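Local structure of lipase (Penicillium expansum, 3G7N) at residues H12-L17 and E127-S132; S18-T23 and K28-T33; V60-S65 and G135-I140. The protein hydrolyses acylglycerol lipids such as triacylglycerols, releasing free fatty acids, and acts as a secreted alkaline lipase. One frame throughout, in Å; residues are numbered along the deposited sequence.

In the fold
An alpha/beta-hydrolase sheet joins parts of one chain that lie far apart in sequence, and these contacts are a worked example. Helix 8-23 comes first and takes part in two of them. Its C-terminal end meets the hairpin just after it in contact 2, closing a short loop. Its middle meets strand 125-131 in contact 1, which closes a loop of more than a hundred residues with contact 2 nested inside. Contact 3 begins within that loop, on strand 57-62, and ends beyond it on helix 133-148; contacts 1 and 3 therefore cross along the chain. Strands 125-131 and 57-62 are neighbours in the sheet, with helix 8-23 on one side and helix 133-148 on the other.

Contact 1 of 3, residues H12-L17 and E127-S132; sequences HRAAKL and EAVGHS. With SO4 (sulfate ion), chain E.
R13 and E127 meet end-on in a two-pronged salt bridge that joins helix to strand. NH1 of R13 donates to OE1 of E127 at 2.9 Å, and NH2 of R13 reaches OE2 of E127 at 2.9 Å. Both bonds are nearly straight, both use syn lone pairs of the carboxylate, and the two flat groups lie within 12° of coplanar. The arginine can span the gap because its chain runs extended from CG to NE, starting with CG anti to the backbone N (chi1 173°). E127 comes from the opposite direction. One face of the guanidinium is covered by CD1 of L17, 3.7 Å above its plane.

Beside this polar grip runs an apolar one. CG2 of V129 packs against CB of A14 at 3.6 Å and also lies 3.4 Å from the carbonyl O of A14, while its CG1 is more loosely placed, 4.3 Å from CB of L17. The small A14 lets the helix come close: its CA is 6.3 Å from that of V129.

Second-shell partners fix the charged ends. D31 forms a salt bridge with NH2 of R13, and T57 bonds OE2 of E127 through its hydroxyl. An alanine in place of R13 would probably leave the buried carboxylate of E127, and D31 as well, without their cationic mate. Away from V129, NZ of K16 donates to O2 of a sulfate, probably from the crystallisation liquor, at 2.6 Å; S258 also binds this ion.

The short helical segment 12-17 crosses segment 127-131 at 68°, so that helix 8-23 lies over the sheet at strand 125-131, which pairs with strands 57-62 and 154-159 on its two sides and runs on to the nucleophile S132.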
loop_
_atom_site.group_PDB
_atom_site.type_symbol
_atom_site.label_atom_id
_atom_site.label_comp_id
_atom_site.label_asym_id
_atom_site.label_seq_id
_atom_site.Cartn_x
_atom_site.Cartn_y
_atom_site.Cartn_z
ATOM N N HIS A 12 10.710 1.726 -6.794
ATOM C CA HIS A 12 10.535 2.642 -7.901
ATOM C C HIS A 12 9.402 2.174 -8.829
ATOM O O HIS A 12 8.542 2.947 -9.213
ATOM C CB HIS A 12 11.869 2.806 -8.670
ATOM C CG HIS A 12 11.801 3.753 -9.820
ATOM N ND1 HIS A 12 11.717 5.120 -9.661
ATOM C CD2 HIS A 12 11.926 3.542 -11.154
ATOM C CE1 HIS A 12 11.769 5.707 -10.842
ATOM N NE2 HIS A 12 11.833 4.769 -11.769
ATOM N N ARG A 13 9.383 0.874 -9.131
ATOM C CA ARG A 13 8.273 0.292 -9.884
ATOM C C ARG A 13 6.944 0.474 -9.146
ATOM O O ARG A 13 5.954 0.835 -9.751
ATOM C CB ARG A 13 8.523 -1.186 -10.208
ATOM C CG ARG A 13 7.314 -1.863 -10.845
ATOM C CD ARG A 13 7.618 -3.313 -11.240
ATOM N NE ARG A 13 6.427 -4.036 -11.681
ATOM C CZ ARG A 13 5.607 -4.698 -10.872
ATOM N NH1 ARG A 13 5.805 -4.716 -9.565
ATOM N NH2 ARG A 13 4.563 -5.334 -11.394
ATOM N N ALA A 14 6.946 0.210 -7.849
ATOM C CA ALA A 14 5.739 0.370 -7.057
ATOM C C ALA A 14 5.223 1.811 -7.156
ATOM O O ALA A 14 4.020 2.040 -7.218
ATOM C CB ALA A 14 6.005 -0.003 -5.618
ATOM N N ALA A 15 6.137 2.774 -7.138
ATOM C CA ALA A 15 5.753 4.178 -7.231
ATOM C C ALA A 15 5.201 4.529 -8.592
ATOM O O ALA A 15 4.245 5.289 -8.696
ATOM C CB ALA A 15 6.927 5.064 -6.867
ATOM N N LYS A 16 5.776 3.934 -9.651
ATOM C CA LYS A 16 5.212 4.114 -10.989
ATOM C C LYS A 16 3.789 3.562 -11.117
ATOM O O LYS A 16 2.916 4.200 -11.670
ATOM C CB LYS A 16 6.122 3.526 -12.075
ATOM C CG LYS A 16 7.437 4.300 -12.224
ATOM C CD LYS A 16 8.522 3.474 -12.951
ATOM C CE LYS A 16 8.199 3.231 -14.395
ATOM N NZ LYS A 16 9.352 2.529 -15.041
ATOM N N LEU A 17 3.564 2.359 -10.588
ATOM C CA LEU A 17 2.233 1.771 -10.599
ATOM C C LEU A 17 1.250 2.614 -9.799
ATOM O O LEU A 17 0.101 2.802 -10.202
ATOM C CB LEU A 17 2.272 0.351 -10.032
ATOM C CG LEU A 17 3.060 -0.675 -10.858
ATOM C CD1 LEU A 17 3.109 -1.994 -10.132
ATOM C CD2 LEU A 17 2.467 -0.861 -12.247
ATOM N N GLU A 127 0.707 -9.405 -5.629
ATOM C CA GLU A 127 1.251 -8.151 -5.136
ATOM C C GLU A 127 0.152 -7.125 -4.957
ATOM O O GLU A 127 -0.870 -7.142 -5.654
ATOM C CB GLU A 127 2.343 -7.625 -6.056
ATOM C CG GLU A 127 1.891 -7.214 -7.416
ATOM C CD GLU A 127 3.036 -6.673 -8.270
ATOM O OE1 GLU A 127 3.947 -6.006 -7.705
ATOM O OE2 GLU A 127 2.978 -6.804 -9.509
ATOM N N ALA A 128 0.363 -6.228 -3.999
ATOM C CA ALA A 128 -0.556 -5.104 -3.757
ATOM C C ALA A 128 0.283 -3.861 -3.577
ATOM O O ALA A 128 1.378 -3.921 -3.016
ATOM C CB ALA A 128 -1.363 -5.364 -2.507
ATOM N N VAL A 129 -0.220 -2.728 -4.067
ATOM C CA VAL A 129 0.570 -1.493 -4.036
ATOM C C VAL A 129 -0.356 -0.294 -4.071
ATOM O O VAL A 129 -1.436 -0.339 -4.680
ATOM C CB VAL A 129 1.541 -1.462 -5.248
ATOM C CG1 VAL A 129 0.806 -1.606 -6.552
ATOM C CG2 VAL A 129 2.385 -0.229 -5.255
ATOM N N GLY A 130 0.127 0.802 -3.484
ATOM C CA GLY A 130 -0.570 2.067 -3.604
ATOM C C GLY A 130 0.114 3.125 -2.783
ATOM O O GLY A 130 0.942 2.836 -1.937
ATOM N N HIS A 131 -0.273 4.370 -3.039
ATOM C CA HIS A 131 0.355 5.542 -2.414
ATOM C C HIS A 131 -0.664 6.333 -1.566
ATOM O O HIS A 131 -1.818 6.496 -1.941
ATOM C CB HIS A 131 0.934 6.431 -3.514
ATOM C CG HIS A 131 1.379 7.786 -3.034
ATOM N ND1 HIS A 131 0.563 8.893 -3.113
ATOM C CD2 HIS A 131 2.583 8.226 -2.609
ATOM C CE1 HIS A 131 1.234 9.952 -2.688
ATOM N NE2 HIS A 131 2.457 9.577 -2.382
ATOM N N SER A 132 -0.186 6.844 -0.424
ATOM C CA SER A 132 -0.971 7.719 0.457
ATOM C C SER A 132 -2.172 6.931 1.019
ATOM O O SER A 132 -1.954 5.878 1.627
ATOM C CB SER A 132 -1.333 9.022 -0.259
ATOM O OG SER A 132 -1.921 9.928 0.676
HETATM S S SO4 E . 9.398 3.997 -18.161
HETATM O O1 SO4 E . 8.509 5.152 -18.062
HETATM O O2 SO4 E . 8.828 2.764 -17.600
HETATM O O3 SO4 E . 9.778 3.767 -19.558
HETATM O O4 SO4 E . 10.641 4.317 -17.448
#

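Contact 2 of 3, residues S18-T23 and K28-T33; sequences SSAAYT and KAFDVT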
loop_
_atom_site.group_PDB
_atom_site.type_symbol
_atom_site.label_atom_id
_atom_site.label_comp_id
_atom_site.label_asym_id
_atom_site.label_seq_id
_atom_site.Cartn_x
_atom_site.Cartn_y
_atom_site.Cartn_z
ATOM N N SER A 18 1.706 3.092 -8.646
ATOM C CA SER A 18 0.856 3.944 -7.821
ATOM C C SER A 18 0.483 5.239 -8.550
ATOM O O SER A 18 -0.650 5.687 -8.477
ATOM C CB SER A 18 1.563 4.282 -6.521
ATOM O OG SER A 18 1.779 3.143 -5.701
ATOM N N SER A 19 1.449 5.820 -9.267
ATOM C CA SER A 19 1.190 7.014 -10.093
ATOM C C SER A 19 0.178 6.731 -11.209
ATOM O O SER A 19 -0.769 7.495 -11.435
ATOM C CB SER A 19 2.516 7.516 -10.685
ATOM O OG SER A 19 2.346 8.712 -11.452
ATOM N N ALA A 20 0.318 5.553 -11.828
ATOM C CA ALA A 20 -0.622 5.121 -12.875
ATOM C C ALA A 20 -2.053 5.070 -12.350
ATOM O O ALA A 20 -3.003 5.310 -13.102
ATOM C CB ALA A 20 -0.207 3.759 -13.455
ATOM N N ALA A 21 -2.219 4.646 -11.098
ATOM C CA ALA A 21 -3.543 4.587 -10.516
ATOM C C ALA A 21 -4.170 5.986 -10.417
ATOM O O ALA A 21 -5.369 6.148 -10.644
ATOM C CB ALA A 21 -3.496 3.942 -9.165
ATOM N N TYR A 22 -3.354 6.987 -10.096
ATOM C CA TYR A 22 -3.843 8.379 -10.097
ATOM C C TYR A 22 -4.147 8.856 -11.520
ATOM O O TYR A 22 -5.157 9.514 -11.749
ATOM C CB TYR A 22 -2.815 9.315 -9.468
ATOM C CG TYR A 22 -2.676 9.203 -7.970
ATOM C CD1 TYR A 22 -3.659 9.721 -7.123
ATOM C CD2 TYR A 22 -1.518 8.678 -7.398
ATOM C CE1 TYR A 22 -3.500 9.677 -5.738
ATOM C CE2 TYR A 22 -1.343 8.669 -6.028
ATOM C CZ TYR A 22 -2.324 9.194 -5.210
ATOM O OH TYR A 22 -2.126 9.191 -3.860
ATOM N N THR A 23 -3.316 8.475 -12.486
ATOM C CA THR A 23 -3.503 8.887 -13.874
ATOM C C THR A 23 -4.744 8.250 -14.491
ATOM O O THR A 23 -5.447 8.885 -15.276
ATOM C CB THR A 23 -2.265 8.495 -14.689
ATOM O OG1 THR A 23 -1.146 9.230 -14.207
ATOM C CG2 THR A 23 -2.461 8.758 -16.180
ATOM N N LYS A 28 -3.379 -0.781 -19.468
ATOM C CA LYS A 28 -2.176 -1.266 -18.796
ATOM C C LYS A 28 -1.579 -0.164 -17.951
ATOM O O LYS A 28 -1.743 1.025 -18.242
ATOM C CB LYS A 28 -1.148 -1.796 -19.790
ATOM C CG LYS A 28 -0.949 -0.926 -21.009
ATOM C CD LYS A 28 0.065 0.185 -20.748
ATOM C CE LYS A 28 1.505 -0.329 -20.662
ATOM N NZ LYS A 28 1.935 -1.088 -21.873
ATOM N N ALA A 29 -0.883 -0.574 -16.902
ATOM C CA ALA A 29 -0.062 0.337 -16.126
ATOM C C ALA A 29 1.307 -0.301 -16.126
ATOM O O ALA A 29 1.531 -1.304 -15.461
ATOM C CB ALA A 29 -0.602 0.456 -14.713
ATOM N N PHE A 30 2.204 0.254 -16.940
ATOM C CA PHE A 30 3.505 -0.330 -17.101
ATOM C C PHE A 30 3.405 -1.812 -17.444
ATOM O O PHE A 30 2.698 -2.140 -18.407
ATOM C CB PHE A 30 4.391 0.001 -15.897
ATOM C CG PHE A 30 4.598 1.484 -15.718
ATOM C CD1 PHE A 30 5.532 2.147 -16.501
ATOM C CD2 PHE A 30 3.688 2.246 -14.993
ATOM C CE1 PHE A 30 5.574 3.535 -16.523
ATOM C CE2 PHE A 30 3.798 3.630 -14.946
ATOM C CZ PHE A 30 4.723 4.273 -15.746
ATOM N N ASP A 31 4.014 -2.704 -16.672
ATOM C CA ASP A 31 3.997 -4.128 -17.032
ATOM C C ASP A 31 2.684 -4.842 -16.643
ATOM O O ASP A 31 2.505 -6.030 -16.941
ATOM C CB ASP A 31 5.183 -4.834 -16.404
ATOM C CG ASP A 31 5.209 -4.694 -14.898
ATOM O OD1 ASP A 31 5.565 -3.590 -14.421
ATOM O OD2 ASP A 31 4.844 -5.647 -14.177
ATOM N N VAL A 32 1.795 -4.147 -15.941
ATOM C CA VAL A 32 0.535 -4.751 -15.479
ATOM C C VAL A 32 -0.590 -4.524 -16.489
ATOM O O VAL A 32 -0.964 -3.380 -16.805
ATOM C CB VAL A 32 0.131 -4.206 -14.088
ATOM C CG1 VAL A 32 -1.271 -4.716 -13.700
ATOM C CG2 VAL A 32 1.180 -4.584 -13.057
ATOM N N THR A 33 -1.128 -5.619 -17.022
ATOM C CA THR A 33 -2.336 -5.563 -17.845
ATOM C C THR A 33 -3.558 -5.486 -16.925
ATOM O O THR A 33 -3.742 -6.328 -16.049
ATOM C CB THR A 33 -2.457 -6.809 -18.715
ATOM O OG1 THR A 33 -1.307 -6.904 -19.570
ATOM C CG2 THR A 33 -3.715 -6.758 -19.570
#
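A20 is the residue through which the last turns of helix 8-23 touch the following hairpin, where it meets A29 and F30. Walking along the helix, S18 comes first: its hydroxyl is hydrogen-bonded to the carbonyl of A14 one turn back, and its side chain packs on V129 and H131 of the central sheet. S19 likewise serves another part of the chain, its OG being hydrogen-bonded to the backbone N of L250.

At A20 the helix turns its methyl toward the hairpin. CB of A20 lies 3.6 Å from CB of A29, a methyl-to-methyl contact that fits the 5.8 Å between their CA atoms. The same CB is 4.3 Å from CE2 of F30, a looser approach. The phenyl ring reaches this place from a tight corner: A29 to V32 form a type II' beta turn, with F30 at its second position and a positive phi of 52°. The turn is closed by two backbone bonds, from N of A29 to O of V32 (2.8 Å) and from N of V32 to O of A29 (2.9 Å). Further on, the hydroxyl of Y22 is bonded to ND1 of H131, and N of T23 bonds back to O of S19.

A20 also touches C25, whose disulfide partner C254 shares a backbone hydrogen bond with F30, so the C-terminal tail is joined to this corner as well. With two alanine methyls in contact and the F30 ring alongside, the meeting of helix and hairpin depends on apolar fit, and its small side chains allow the backbones to approach closely.

Contact 3 of 3, residues V60-S65 and G135-I140; sequences VIMRGS and GALTSI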
loop_
_atom_site.group_PDB
_atom_site.type_symbol
_atom_site.label_atom_id
_atom_site.label_comp_id
_atom_site.label_asym_id
_atom_site.label_seq_id
_atom_site.Cartn_x
_atom_site.Cartn_y
_atom_site.Cartn_z
ATOM N N VAL A 60 -2.917 -5.924 -7.310
ATOM C CA VAL A 60 -3.981 -5.030 -6.839
ATOM C C VAL A 60 -3.374 -3.657 -6.569
ATOM O O VAL A 60 -2.508 -3.516 -5.689
ATOM C CB VAL A 60 -4.609 -5.566 -5.537
ATOM C CG1 VAL A 60 -5.687 -4.617 -5.037
ATOM C CG2 VAL A 60 -5.175 -6.998 -5.734
ATOM N N ILE A 61 -3.788 -2.661 -7.345
ATOM C CA ILE A 61 -3.160 -1.337 -7.293
ATOM C C ILE A 61 -4.231 -0.343 -6.860
ATOM O O ILE A 61 -5.246 -0.184 -7.544
ATOM C CB ILE A 61 -2.620 -0.917 -8.664
ATOM C CG1 ILE A 61 -1.679 -1.975 -9.255
ATOM C CG2 ILE A 61 -1.883 0.416 -8.552
ATOM C CD1 ILE A 61 -1.332 -1.734 -10.725
ATOM N N MET A 62 -4.047 0.250 -5.687
ATOM C CA MET A 62 -5.053 1.144 -5.124
ATOM C C MET A 62 -4.655 2.596 -5.295
ATOM O O MET A 62 -3.509 2.975 -5.054
ATOM C CB MET A 62 -5.248 0.855 -3.644
ATOM C CG MET A 62 -5.763 -0.583 -3.370
ATOM S SD MET A 62 -7.218 -1.085 -4.347
ATOM C CE MET A 62 -8.461 0.038 -3.695
ATOM N N ARG A 63 -5.629 3.418 -5.655
ATOM C CA ARG A 63 -5.394 4.862 -5.767
ATOM C C ARG A 63 -5.501 5.510 -4.403
ATOM O O ARG A 63 -6.418 5.189 -3.635
ATOM C CB ARG A 63 -6.372 5.495 -6.751
ATOM C CG ARG A 63 -5.967 6.910 -7.160
ATOM C CD ARG A 63 -7.085 7.591 -7.901
ATOM N NE ARG A 63 -8.144 7.965 -6.977
ATOM C CZ ARG A 63 -9.369 8.305 -7.345
ATOM N NH1 ARG A 63 -9.608 8.651 -8.607
ATOM N NH2 ARG A 63 -10.291 8.508 -6.422
ATOM N N GLY A 64 -4.714 6.569 -4.187
ATOM C CA GLY A 64 -4.971 7.518 -3.099
ATOM C C GLY A 64 -6.162 8.446 -3.371
ATOM O O GLY A 64 -6.948 8.240 -4.306
ATOM N N SER A 65 -6.387 9.393 -2.458
ATOM C CA SER A 65 -7.480 10.367 -2.613
ATOM C C SER A 65 -7.186 11.273 -3.804
ATOM O O SER A 65 -6.037 11.563 -4.092
ATOM C CB SER A 65 -7.637 11.204 -1.351
ATOM O OG SER A 65 -7.386 10.446 -0.180
ATOM N N GLY A 135 -1.832 3.610 -0.083
ATOM C CA GLY A 135 -0.913 2.834 0.756
ATOM C C GLY A 135 -1.544 2.319 2.035
ATOM O O GLY A 135 -1.374 1.157 2.399
ATOM N N ALA A 136 -2.386 3.145 2.652
ATOM C CA ALA A 136 -3.144 2.687 3.818
ATOM C C ALA A 136 -4.066 1.545 3.391
ATOM O O ALA A 136 -4.205 0.532 4.109
ATOM C CB ALA A 136 -3.935 3.847 4.442
ATOM N N LEU A 137 -4.721 1.682 2.241
ATOM C CA LEU A 137 -5.553 0.603 1.723
ATOM C C LEU A 137 -4.735 -0.659 1.461
ATOM O O LEU A 137 -5.201 -1.767 1.738
ATOM C CB LEU A 137 -6.306 1.034 0.458
ATOM C CG LEU A 137 -7.397 2.093 0.684
ATOM C CD1 LEU A 137 -7.795 2.781 -0.631
ATOM C CD2 LEU A 137 -8.601 1.472 1.379
ATOM N N THR A 138 -3.521 -0.500 0.935
ATOM C CA THR A 138 -2.646 -1.631 0.666
ATOM C C THR A 138 -2.268 -2.347 1.961
ATOM O O THR A 138 -2.099 -3.587 1.963
ATOM C CB THR A 138 -1.389 -1.135 -0.063
ATOM O OG1 THR A 138 -1.754 -0.686 -1.364
ATOM C CG2 THR A 138 -0.328 -2.218 -0.219
ATOM N N SER A 139 -2.201 -1.631 3.082
ATOM C CA SER A 139 -1.881 -2.279 4.350
ATOM C C SER A 139 -2.988 -3.199 4.835
ATOM O O SER A 139 -2.704 -4.183 5.540
ATOM C CB SER A 139 -1.458 -1.254 5.416
ATOM O OG SER A 139 -2.555 -0.562 5.973
ATOM N N ILE A 140 -4.230 -2.938 4.448
ATOM C CA ILE A 140 -5.300 -3.894 4.686
ATOM C C ILE A 140 -5.397 -4.921 3.570
ATOM O O ILE A 140 -5.615 -6.110 3.853
ATOM C CB ILE A 140 -6.661 -3.201 5.004
ATOM C CG1 ILE A 140 -7.741 -4.255 5.294
ATOM C CG2 ILE A 140 -7.063 -2.198 3.945
ATOM C CD1 ILE A 140 -7.457 -5.113 6.531
HETATM O O HOH W 1 -3.396 -2.544 -2.884
#
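The helix that follows the nucleophile elbow, a hallmark of the alpha/beta-hydrolase fold, packs here on strand 57-62 and the residues after it, with L137 and T138 meeting M62 and R63. M62 and L137 carry most of the buried surface, and their side chains cross at about a right angle. CE of M62 comes 4.2 Å from CD1 of L137, while CG of M62 lies equally far from CB of L137. The methionine curls rather than stretches: bends at chi2 (-50°) and chi3 (-66°) bring its methyl across to CD1 of L137. That CD1 also lies 4.1 Å from the carbonyl O of R63, resting on the backbone there.

T138 supplies the polar side of the join. CB of M62 is 4.4 Å from OG1 of T138, and a bridging water links the two segments, donating to O of V60 at 3.1 Å and to OG1 of T138 at 2.9 Å. That hydroxyl is also hydrogen-bonded to the carbonyl of G134, on the elbow itself, and so has two polar partners.

The CB of R63 points away from the helix. Its NE donates to the carbonyl O of G64 at 2.9 Å, nearly in line with that C=O, and its NH2 forms a salt bridge with D44, so the side chain is fixed in place.

Helix 133-148 therefore shares one side of the sheet with helix 97-120, whose I110 touches both V60 and M62, whereas I61 and R63 turn to the other side and pack on A21 of helix 8-23.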